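Local coordinates for protein papain-like cysteine protease (Porcine reproductive and respiratory syndrome virus, PDB 3MTV) that is the viral nonstructural protein Nsp1beta, a papain-like cysteine protease with metal-dependent nuclease activity that probably also helps to subvert host protein synthesis and interferon signalling, at residues A[4-9]-A[40-45]; A[10-13]-A[18-21]. All coordinates share one frame; numbering follows the deposited sequence.

Interaction 1: A[4-9]-A[40-45]; sequences YDIGRG and LVANRL
Ile-6 and Ala-42 bring the edge strand 4-7 and the helix 40-45 closest together, their CA atoms 6.5 Å apart, a spacing that leaves room for small apolar groups and no backbone hydrogen bond. Both residues aim their CB at the opposite segment, and Ile-6 CB rests 4.1 Å from Ala-42 CB. With chi1 at 64°, Ile-6 CG1 lies between its own N and C, while CG2 sits beside the N and against the same methyl at nearly the same distance.

Two residues on, at Arg-8, the contact becomes polar. The Arg-8 side chain, bent at chi2, folds back over the backbone of its own segment, where NE gives a weak hydrogen bond to Ile-6 O (3.1 Å). Its guanidinium crosses the Asn-43 side chain at about a right angle, the two planes 42° apart. Arg-8 NH1 donates to Asn-43 OD1 at 3.3 Å, a weak bond bent to 140°. Asn-43 ND2 lies 3.2 Å from Arg-8 NH2, but both are donors and do not bond; its acceptor is Lys-39 O, within the same helix.

Within 4-9, Asp-5 OD2 accepts from Gly-7 N at 3.0 Å, an Asx turn. This is a helix laid on an antiparallel sheet near its edge, with an apolar Ile-6 to Ala-42 contact beside a more exposed polar one at Arg-8, far from the protease active site.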
loop_
_atom_site.group_PDB
_atom_site.type_symbol
_atom_site.label_atom_id
_atom_site.label_comp_id
_atom_site.label_asym_id
_atom_site.label_seq_id
_atom_site.Cartn_x
_atom_site.Cartn_y
_atom_site.Cartn_z
ATOM N N TYR A 4 1.927 0.667 -9.734
ATOM C CA TYR A 4 1.199 0.678 -11.022
ATOM C C TYR A 4 -0.249 0.428 -10.819
ATOM O O TYR A 4 -0.565 -0.334 -9.956
ATOM C CB TYR A 4 1.707 -0.462 -11.874
ATOM C CG TYR A 4 3.211 -0.459 -12.114
ATOM C CD1 TYR A 4 4.084 -1.171 -11.278
ATOM C CD2 TYR A 4 3.777 0.258 -13.170
ATOM C CE1 TYR A 4 5.471 -1.174 -11.489
ATOM C CE2 TYR A 4 5.189 0.268 -13.371
ATOM C CZ TYR A 4 6.014 -0.470 -12.566
ATOM O OH TYR A 4 7.393 -0.446 -12.790
ATOM N N ASP A 5 -1.114 1.042 -11.600
ATOM C CA ASP A 5 -2.512 0.713 -11.650
ATOM C C ASP A 5 -2.679 -0.606 -12.401
ATOM O O ASP A 5 -2.108 -0.772 -13.476
ATOM C CB ASP A 5 -3.229 1.796 -12.442
ATOM C CG ASP A 5 -4.749 1.603 -12.486
ATOM O OD1 ASP A 5 -5.567 2.518 -12.043
ATOM O OD2 ASP A 5 -5.106 0.524 -13.014
ATOM N N ILE A 6 -3.479 -1.533 -11.878
ATOM C CA ILE A 6 -3.501 -2.886 -12.391
ATOM C C ILE A 6 -4.895 -3.341 -12.598
ATOM O O ILE A 6 -5.152 -4.539 -12.813
ATOM C CB ILE A 6 -2.909 -3.877 -11.418
ATOM C CG1 ILE A 6 -3.793 -3.910 -10.136
ATOM C CG2 ILE A 6 -1.468 -3.565 -11.097
ATOM C CD1 ILE A 6 -3.230 -4.970 -9.083
ATOM N N GLY A 7 -5.791 -2.394 -12.519
ATOM C CA GLY A 7 -7.154 -2.626 -12.874
ATOM C C GLY A 7 -8.009 -2.974 -11.689
ATOM O O GLY A 7 -7.515 -3.084 -10.583
ATOM N N ARG A 8 -9.299 -3.082 -11.971
ATOM C CA ARG A 8 -10.346 -3.539 -11.068
ATOM C C ARG A 8 -10.090 -3.036 -9.655
ATOM O O ARG A 8 -10.203 -3.782 -8.671
ATOM C CB ARG A 8 -10.570 -5.068 -11.175
ATOM C CG ARG A 8 -9.310 -5.825 -10.849
ATOM C CD ARG A 8 -8.692 -6.614 -12.060
ATOM N NE ARG A 8 -7.204 -6.734 -11.904
ATOM C CZ ARG A 8 -6.506 -7.867 -12.090
ATOM N NH1 ARG A 8 -7.175 -8.977 -12.451
ATOM N NH2 ARG A 8 -5.172 -7.909 -11.879
ATOM N N GLY A 9 -9.720 -1.758 -9.547
ATOM C CA GLY A 9 -9.808 -1.134 -8.245
ATOM C C GLY A 9 -8.538 -1.255 -7.416
ATOM O O GLY A 9 -8.437 -0.643 -6.421
ATOM N N LEU A 40 1.084 -10.368 -15.332
ATOM C CA LEU A 40 0.844 -11.713 -14.932
ATOM C C LEU A 40 0.755 -11.723 -13.463
ATOM O O LEU A 40 -0.313 -11.803 -12.883
ATOM C CB LEU A 40 2.017 -12.587 -15.317
ATOM C CG LEU A 40 1.378 -14.008 -15.257
ATOM C CD1 LEU A 40 -0.067 -14.168 -16.048
ATOM C CD2 LEU A 40 2.428 -15.128 -15.529
ATOM N N VAL A 41 1.931 -11.680 -12.880
ATOM C CA VAL A 41 2.083 -11.163 -11.552
ATOM C C VAL A 41 0.980 -10.260 -10.964
ATOM O O VAL A 41 0.646 -10.431 -9.847
ATOM C CB VAL A 41 3.357 -10.456 -11.464
ATOM C CG1 VAL A 41 3.721 -10.395 -10.063
ATOM C CG2 VAL A 41 4.374 -11.271 -12.254
ATOM N N ALA A 42 0.406 -9.325 -11.693
ATOM C CA ALA A 42 -0.752 -8.612 -11.136
ATOM C C ALA A 42 -1.824 -9.565 -10.852
ATOM O O ALA A 42 -2.022 -9.948 -9.713
ATOM C CB ALA A 42 -1.296 -7.614 -12.058
ATOM N N ASN A 43 -2.534 -9.929 -11.902
ATOM C CA ASN A 43 -3.493 -11.015 -11.820
ATOM C C ASN A 43 -3.255 -12.087 -10.774
ATOM O O ASN A 43 -4.211 -12.446 -10.028
ATOM C CB ASN A 43 -3.644 -11.625 -13.170
ATOM C CG ASN A 43 -4.459 -10.748 -14.053
ATOM O OD1 ASN A 43 -5.621 -11.114 -14.376
ATOM N ND2 ASN A 43 -3.907 -9.509 -14.390
ATOM N N ARG A 44 -2.008 -12.567 -10.707
ATOM C CA ARG A 44 -1.689 -13.629 -9.765
ATOM C C ARG A 44 -2.001 -13.134 -8.361
ATOM O O ARG A 44 -3.068 -13.462 -7.812
ATOM C CB ARG A 44 -0.245 -14.143 -9.865
ATOM C CG ARG A 44 -0.217 -15.382 -10.710
ATOM C CD ARG A 44 1.146 -15.872 -11.209
ATOM N NE ARG A 44 0.805 -16.807 -12.299
ATOM C CZ ARG A 44 1.637 -17.577 -13.017
ATOM N NH1 ARG A 44 2.996 -17.592 -12.821
ATOM N NH2 ARG A 44 1.059 -18.374 -13.936
ATOM N N LEU A 45 -1.056 -12.362 -7.816
ATOM C CA LEU A 45 -1.259 -11.389 -6.725
ATOM C C LEU A 45 -2.631 -10.940 -6.383
ATOM O O LEU A 45 -3.089 -11.166 -5.333
ATOM C CB LEU A 45 -0.593 -10.080 -7.025
ATOM C CG LEU A 45 0.130 -9.599 -5.766
ATOM C CD1 LEU A 45 0.221 -8.157 -5.759
ATOM C CD2 LEU A 45 -0.608 -10.030 -4.562
#

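Interaction 2: A[10-13]-A[18-21]; sequences AVMY and KVSW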
loop_
_atom_site.group_PDB
_atom_site.type_symbol
_atom_site.label_atom_id
_atom_site.label_comp_id
_atom_site.label_asym_id
_atom_site.label_seq_id
_atom_site.Cartn_x
_atom_site.Cartn_y
_atom_site.Cartn_z
ATOM N N ALA A 10 -7.528 -1.959 -7.864
ATOM C CA ALA A 10 -6.268 -2.014 -7.146
ATOM C C ALA A 10 -5.047 -1.339 -7.786
ATOM O O ALA A 10 -5.057 -0.889 -9.003
ATOM C CB ALA A 10 -5.914 -3.436 -7.021
ATOM N N VAL A 11 -3.951 -1.414 -7.013
ATOM C CA VAL A 11 -2.697 -1.001 -7.570
ATOM C C VAL A 11 -1.628 -1.858 -6.986
ATOM O O VAL A 11 -1.882 -2.508 -6.022
ATOM C CB VAL A 11 -2.339 0.428 -7.103
ATOM C CG1 VAL A 11 -3.226 1.421 -7.726
ATOM C CG2 VAL A 11 -2.371 0.565 -5.579
ATOM N N MET A 12 -0.390 -1.814 -7.457
ATOM C CA MET A 12 0.467 -2.835 -6.933
ATOM C C MET A 12 1.797 -2.298 -6.735
ATOM O O MET A 12 2.217 -1.543 -7.575
ATOM C CB MET A 12 0.614 -3.930 -7.971
ATOM C CG MET A 12 1.863 -4.725 -7.776
ATOM S SD MET A 12 2.028 -6.217 -8.791
ATOM C CE MET A 12 2.357 -5.620 -10.429
ATOM N N TYR A 13 2.470 -2.654 -5.642
ATOM C CA TYR A 13 3.718 -2.004 -5.363
ATOM C C TYR A 13 4.725 -3.049 -5.610
ATOM O O TYR A 13 4.435 -4.190 -5.335
ATOM C CB TYR A 13 3.869 -1.627 -3.908
ATOM C CG TYR A 13 2.848 -0.723 -3.234
ATOM C CD1 TYR A 13 1.625 -0.461 -3.789
ATOM C CD2 TYR A 13 3.126 -0.151 -1.983
ATOM C CE1 TYR A 13 0.672 0.348 -3.100
ATOM C CE2 TYR A 13 2.176 0.680 -1.305
ATOM C CZ TYR A 13 0.968 0.916 -1.872
ATOM O OH TYR A 13 0.065 1.705 -1.248
ATOM N N LYS A 18 9.912 -8.712 -4.468
ATOM C CA LYS A 18 8.781 -8.591 -3.542
ATOM C C LYS A 18 7.713 -7.592 -4.030
ATOM O O LYS A 18 8.012 -6.586 -4.616
ATOM C CB LYS A 18 9.287 -8.261 -2.120
ATOM C CG LYS A 18 10.113 -9.367 -1.401
ATOM C CD LYS A 18 10.582 -9.021 0.045
ATOM C CE LYS A 18 11.483 -10.166 0.663
ATOM N NZ LYS A 18 11.370 -10.414 2.174
ATOM N N VAL A 19 6.460 -7.857 -3.704
ATOM C CA VAL A 19 5.314 -7.242 -4.352
ATOM C C VAL A 19 4.028 -7.188 -3.438
ATOM O O VAL A 19 3.880 -7.987 -2.510
ATOM C CB VAL A 19 5.133 -8.084 -5.510
ATOM C CG1 VAL A 19 3.699 -8.251 -5.878
ATOM C CG2 VAL A 19 6.060 -7.575 -6.600
ATOM N N SER A 20 3.146 -6.201 -3.613
ATOM C CA SER A 20 2.039 -6.005 -2.699
ATOM C C SER A 20 0.872 -5.468 -3.482
ATOM O O SER A 20 1.039 -4.835 -4.459
ATOM C CB SER A 20 2.396 -4.975 -1.614
ATOM O OG SER A 20 1.236 -4.182 -1.243
ATOM N N TRP A 21 -0.345 -5.622 -3.047
ATOM C CA TRP A 21 -1.278 -4.758 -3.724
ATOM C C TRP A 21 -2.133 -4.004 -2.731
ATOM O O TRP A 21 -2.150 -4.364 -1.619
ATOM C CB TRP A 21 -2.174 -5.571 -4.622
ATOM C CG TRP A 21 -3.210 -6.481 -3.928
ATOM C CD1 TRP A 21 -2.965 -7.724 -3.387
ATOM C CD2 TRP A 21 -4.609 -6.243 -3.714
ATOM N NE1 TRP A 21 -4.127 -8.278 -2.865
ATOM C CE2 TRP A 21 -5.153 -7.415 -3.076
ATOM C CE3 TRP A 21 -5.458 -5.183 -4.000
ATOM C CZ2 TRP A 21 -6.483 -7.543 -2.697
ATOM C CZ3 TRP A 21 -6.849 -5.315 -3.667
ATOM C CH2 TRP A 21 -7.322 -6.488 -2.995
#
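Tyr-13 and Ser-20 form the hydrogen-bonded pair of this antiparallel hairpin, and their backbones are joined twice: Tyr-13 N to Ser-20 O and Ser-20 N to Tyr-13 O, each 2.9 Å. The neighbouring pair, Met-12 with Trp-21, is non-hydrogen-bonded, and its CA atoms approach to 4.1 Å. Weaker CA-H...O contacts fill in between the strands, among them Met-12 CA to Ser-20 O at 3.2 Å.

Apolar contacts lie on the face that carries Met-12 and Trp-21. The methionine leaves the strand with CG anti to N (chi1 157°) and its chain extended at chi2, which brings SD to 3.9 Å from Val-19 CG1; the bend at chi3 moves only CE. Ala-10 CB meets the six-membered ring of the tryptophan, 3.5 Å from Trp-21 CE3, at an oblique angle.

Tyr-13 and Ser-20 point to the other face, where Ser-20 OG stands over one face of the Tyr-13 ring while Val-11 CG2 lies in plane at its edge. That face looks to the second subunit: Tyr-13 OH hydrogen-bonds His-52 of that subunit, and the ring meets that of Tyr-13 of the second subunit, the planes at about 25°.

On the face of Met-12 and Trp-21, Leu-45 of helix 39-48 packs on Met-12, Val-19 and Trp-21, and His-46 meets the indole edge-to-face. Strand 3-7 flanks the hairpin beyond 10-15, and strand 54-56 beyond 18-23.

Overall arrangement
The centres of the two interactions lie about 8 Å apart, one within the hairpin and one between the edge strand and the helix. Both involve the four-stranded antiparallel sheet ordered 3-7, 10-15, 18-23, 54-56. Along the chain, interaction 2 is nested within the loop closed by interaction 1, so the hairpin lies in sequence between the edge strand and the helix that packs on the sheet. Tyr-4 O and Met-12 N, 2.9 Å apart, probably hydrogen-bond the first two strands. Strands and helix thus form one N-terminal unit, away from the protease active site residues, through which the two subunits meet.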